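Long-range contact in epoxide hydrolase (Aspergillus niger, PDB 3G02), which probably hydrolyses epoxides to vicinal diols, here in an enantioselective form obtained by directed evolution: residues L32-R37 against R66-L70. The protein carries 9 engineered substitutions. Residues are numbered along the deposited sequence; the frame is centred on the assembly and turned at random. Where two conformers were deposited one is given.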
ATOM      1  N   LEU A  32      24.088   3.055  -2.118  1.00 13.66           N
ATOM      2  CA  LEU A  32      23.022   2.324  -2.802  1.00 13.04           C
ATOM      3  C   LEU A  32      23.354   0.837  -2.950  1.00 13.11           C
ATOM      4  O   LEU A  32      22.531  -0.013  -2.620  1.00 12.73           O
ATOM      5  CB  LEU A  32      22.695   2.966  -4.161  1.00 12.73           C
ATOM      6  CG  LEU A  32      21.750   2.219  -5.118  1.00 12.26           C
ATOM      7  CD1 LEU A  32      20.405   1.898  -4.457  1.00 11.86           C
ATOM      8  CD2 LEU A  32      21.535   3.014  -6.397  1.00 12.64           C
ATOM      9  N   LYS A  33      24.554   0.516  -3.425  0.50 13.05           N
ATOM     10  CA  LYS A  33      24.923  -0.887  -3.617  0.50 13.38           C
ATOM     11  C   LYS A  33      25.021  -1.655  -2.295  0.50 13.33           C
ATOM     12  O   LYS A  33      24.643  -2.826  -2.233  0.50 13.31           O
ATOM     13  CB  LYS A  33      26.198  -1.024  -4.461  0.50 13.56           C
ATOM     14  CG  LYS A  33      26.065  -0.459  -5.882  0.50 14.45           C
ATOM     15  CD  LYS A  33      24.986  -1.167  -6.709  0.50 15.57           C
ATOM     16  CE  LYS A  33      24.491  -0.285  -7.856  0.50 16.03           C
ATOM     17  NZ  LYS A  33      25.519  -0.061  -8.911  0.50 17.23           N
ATOM     18  N   THR A  34      25.512  -0.993  -1.245  1.00 13.33           N
ATOM     19  CA  THR A  34      25.525  -1.579   0.099  1.00 13.50           C
ATOM     20  C   THR A  34      24.108  -1.918   0.564  1.00 13.39           C
ATOM     21  O   THR A  34      23.864  -3.016   1.065  1.00 13.75           O
ATOM     22  CB  THR A  34      26.217  -0.642   1.114  1.00 13.64           C
ATOM     23  OG1 THR A  34      27.612  -0.560   0.795  1.00 14.65           O
ATOM     24  CG2 THR A  34      26.063  -1.156   2.549  1.00 13.92           C
ATOM     25  N   LEU A  35      23.174  -0.990   0.366  1.00 13.57           N
ATOM     26  CA  LEU A  35      21.802  -1.211   0.813  1.00 13.78           C
ATOM     27  C   LEU A  35      21.054  -2.219  -0.059  1.00 13.66           C
ATOM     28  O   LEU A  35      20.199  -2.944   0.440  1.00 13.81           O
ATOM     29  CB  LEU A  35      21.042   0.110   0.954  1.00 13.99           C
ATOM     30  CG  LEU A  35      21.638   1.149   1.921  1.00 15.01           C
ATOM     31  CD1 LEU A  35      20.728   2.357   2.037  1.00 16.13           C
ATOM     32  CD2 LEU A  35      21.932   0.563   3.302  1.00 16.61           C
ATOM     33  N   VAL A  36      21.386  -2.285  -1.347  1.00 13.51           N
ATOM     34  CA  VAL A  36      20.853  -3.348  -2.205  1.00 13.63           C
ATOM     35  C   VAL A  36      21.322  -4.712  -1.693  1.00 14.29           C
ATOM     36  O   VAL A  36      20.523  -5.639  -1.560  1.00 14.29           O
ATOM     37  CB  VAL A  36      21.239  -3.164  -3.697  1.00 13.41           C
ATOM     38  CG1 VAL A  36      20.845  -4.392  -4.515  1.00 12.67           C
ATOM     39  CG2 VAL A  36      20.578  -1.914  -4.279  1.00 13.52           C
ATOM     40  N   ARG A  37      22.616  -4.816  -1.388  1.00 14.72           N
ATOM     41  CA  ARG A  37      23.190  -6.054  -0.864  1.00 15.71           C
ATOM     42  C   ARG A  37      22.582  -6.449   0.488  1.00 15.14           C
ATOM     43  O   ARG A  37      22.259  -7.617   0.702  1.00 15.51           O
ATOM     44  CB  ARG A  37      24.712  -5.938  -0.751  1.00 15.70           C
ATOM     45  CG  ARG A  37      25.409  -7.272  -0.514  1.00 17.48           C
ATOM     46  CD  ARG A  37      26.906  -7.111  -0.288  1.00 17.90           C
ATOM     47  NE  ARG A  37      27.202  -6.565   1.035  1.00 23.12           N
ATOM     48  CZ  ARG A  37      27.618  -5.322   1.268  1.00 24.09           C
ATOM     49  NH1 ARG A  37      27.807  -4.473   0.265  1.00 25.66           N
ATOM     50  NH2 ARG A  37      27.856  -4.932   2.513  1.00 25.29           N
ATOM     51  N   ARG A  66      17.622  -7.876  -8.237  1.00 11.35           N
ATOM     52  CA  ARG A  66      18.564  -7.542  -7.167  1.00 12.48           C
ATOM     53  C   ARG A  66      19.988  -7.920  -7.567  1.00 12.68           C
ATOM     54  O   ARG A  66      20.918  -7.140  -7.371  1.00 12.24           O
ATOM     55  CB  ARG A  66      18.178  -8.230  -5.853  1.00 12.39           C
ATOM     56  CG  ARG A  66      19.126  -7.911  -4.702  1.00 13.72           C
ATOM     57  CD  ARG A  66      18.716  -8.603  -3.413  1.00 13.97           C
ATOM     58  NE  ARG A  66      19.770  -8.515  -2.405  1.00 16.76           N
ATOM     59  CZ  ARG A  66      20.795  -9.360  -2.322  1.00 17.63           C
ATOM     60  NH1 ARG A  66      20.912 -10.367  -3.179  1.00 18.32           N
ATOM     61  NH2 ARG A  66      21.709  -9.199  -1.378  1.00 18.77           N
ATOM     62  N   GLU A  67      20.139  -9.110  -8.142  1.00 13.38           N
ATOM     63  CA  GLU A  67      21.442  -9.564  -8.624  1.00 14.34           C
ATOM     64  C   GLU A  67      21.983  -8.678  -9.743  1.00 14.06           C
ATOM     65  O   GLU A  67      23.163  -8.306  -9.733  1.00 14.13           O
ATOM     66  CB  GLU A  67      21.383 -11.026  -9.073  1.00 14.86           C
ATOM     67  CG  GLU A  67      22.116 -11.970  -8.133  1.00 18.81           C
ATOM     68  CD  GLU A  67      23.587 -11.609  -7.974  1.00 21.65           C
ATOM     69  OE1 GLU A  67      23.978 -11.205  -6.860  1.00 23.59           O
ATOM     70  OE2 GLU A  67      24.349 -11.711  -8.963  1.00 25.02           O
ATOM     71  N   LYS A  68      21.117  -8.339 -10.696  1.00 13.70           N
ATOM     72  CA  LYS A  68      21.464  -7.423 -11.786  1.00 13.78           C
ATOM     73  C   LYS A  68      21.896  -6.057 -11.254  1.00 13.46           C
ATOM     74  O   LYS A  68      22.889  -5.487 -11.712  1.00 13.32           O
ATOM     75  CB  LYS A  68      20.292  -7.267 -12.760  1.00 13.75           C
ATOM     76  CG  LYS A  68      20.092  -8.453 -13.697  1.00 14.78           C
ATOM     77  CD  LYS A  68      18.961  -8.210 -14.684  1.00 14.90           C
ATOM     78  CE  LYS A  68      18.844  -9.357 -15.678  1.00 17.40           C
ATOM     79  NZ  LYS A  68      17.658  -9.194 -16.566  1.00 19.67           N
ATOM     80  N   TRP A  69      21.158  -5.543 -10.275  1.00 13.08           N
ATOM     81  CA  TRP A  69      21.455  -4.247  -9.680  1.00 13.11           C
ATOM     82  C   TRP A  69      22.836  -4.241  -9.020  1.00 14.01           C
ATOM     83  O   TRP A  69      23.552  -3.238  -9.059  1.00 14.18           O
ATOM     84  CB  TRP A  69      20.388  -3.904  -8.642  1.00 11.97           C
ATOM     85  CG  TRP A  69      20.068  -2.455  -8.517  1.00 10.74           C
ATOM     86  CD1 TRP A  69      20.732  -1.401  -9.083  1.00 10.06           C
ATOM     87  CD2 TRP A  69      19.002  -1.892  -7.749  1.00  9.73           C
ATOM     88  NE1 TRP A  69      20.131  -0.217  -8.725  1.00  9.33           N
ATOM     89  CE2 TRP A  69      19.068  -0.491  -7.901  1.00  9.47           C
ATOM     90  CE3 TRP A  69      17.994  -2.440  -6.945  1.00  9.86           C
ATOM     91  CZ2 TRP A  69      18.159   0.369  -7.283  1.00  9.97           C
ATOM     92  CZ3 TRP A  69      17.095  -1.588  -6.328  1.00  9.94           C
ATOM     93  CH2 TRP A  69      17.179  -0.201  -6.503  1.00 10.18           C
ATOM     94  N   LEU A  70      23.200  -5.369  -8.419  1.00 15.29           N
ATOM     95  CA  LEU A  70      24.490  -5.503  -7.742  1.00 16.76           C
ATOM     96  C   LEU A  70      25.679  -5.733  -8.675  1.00 17.52           C
ATOM     97  O   LEU A  70      26.734  -5.108  -8.505  1.00 18.19           O
ATOM     98  CB  LEU A  70      24.433  -6.644  -6.722  1.00 16.82           C
ATOM     99  CG  LEU A  70      23.742  -6.401  -5.385  1.00 17.13           C
ATOM    100  CD1 LEU A  70      23.531  -7.724  -4.663  1.00 18.25           C
ATOM    101  CD2 LEU A  70      24.530  -5.419  -4.518  1.00 18.90           C
TER
HETATM  102  O   HOH W   1      26.206  -2.608  -9.694  1.00 35.43           O
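Two hydrogen bonds from one guanidinium tie the helices together. Arg66 NH2 donates to Arg37 O at 2.7 Å with an N-H...O angle of 148°, the acceptor lying near the guanidinium plane; Arg66 NE reaches Val36 O at 3.1 Å with a more bent angle of 136°. Chi1 to chi3 of Arg66 are all t, and this extended chain carries the charged group across to two consecutive carbonyls near the C-terminal end of helix 26-38. At the other end of the interface the bridge is indirect: water 1 accepts from Lys33 NZ at 2.8 Å and lies 2.8 Å from Trp69 O, within donating distance, and Lys33 CE packs 3.3 Å from Trp69 O.

The axes of segments 32-37 and 66-70 approach to 9.8 Å, with 152° between their N-to-C directions, so this is an antiparallel pair, and the CA register agrees: Lys33 CA lies 6.2 Å from Leu70 CA, and Val36 CA 6.9 Å from Arg66 CA. The contact joins helices 26-38 and 59-71 in the N-terminal region of this alpha/beta-hydrolase-fold protein, away from the predicted catalytic residues.

Val36 fills the middle. Its CG2 makes a CH-pi contact 3.9 Å from the centroid of the Trp69 six-membered ring, 17° off the normal, while Val36 CG1 meets Leu70 CG at 3.6 Å. Leu70 CD2 also touches Lys33 O at 3.5 Å and Arg37 CB at 3.8 Å. Leu32 CD1 reaches Trp69 CZ2 at 3.9 Å. Beyond the pair, Trp69 NE1 hydrogen-bonds Ser300 OG on helix 292-304, and Pro271 touches Leu32, Val36 and Trp69.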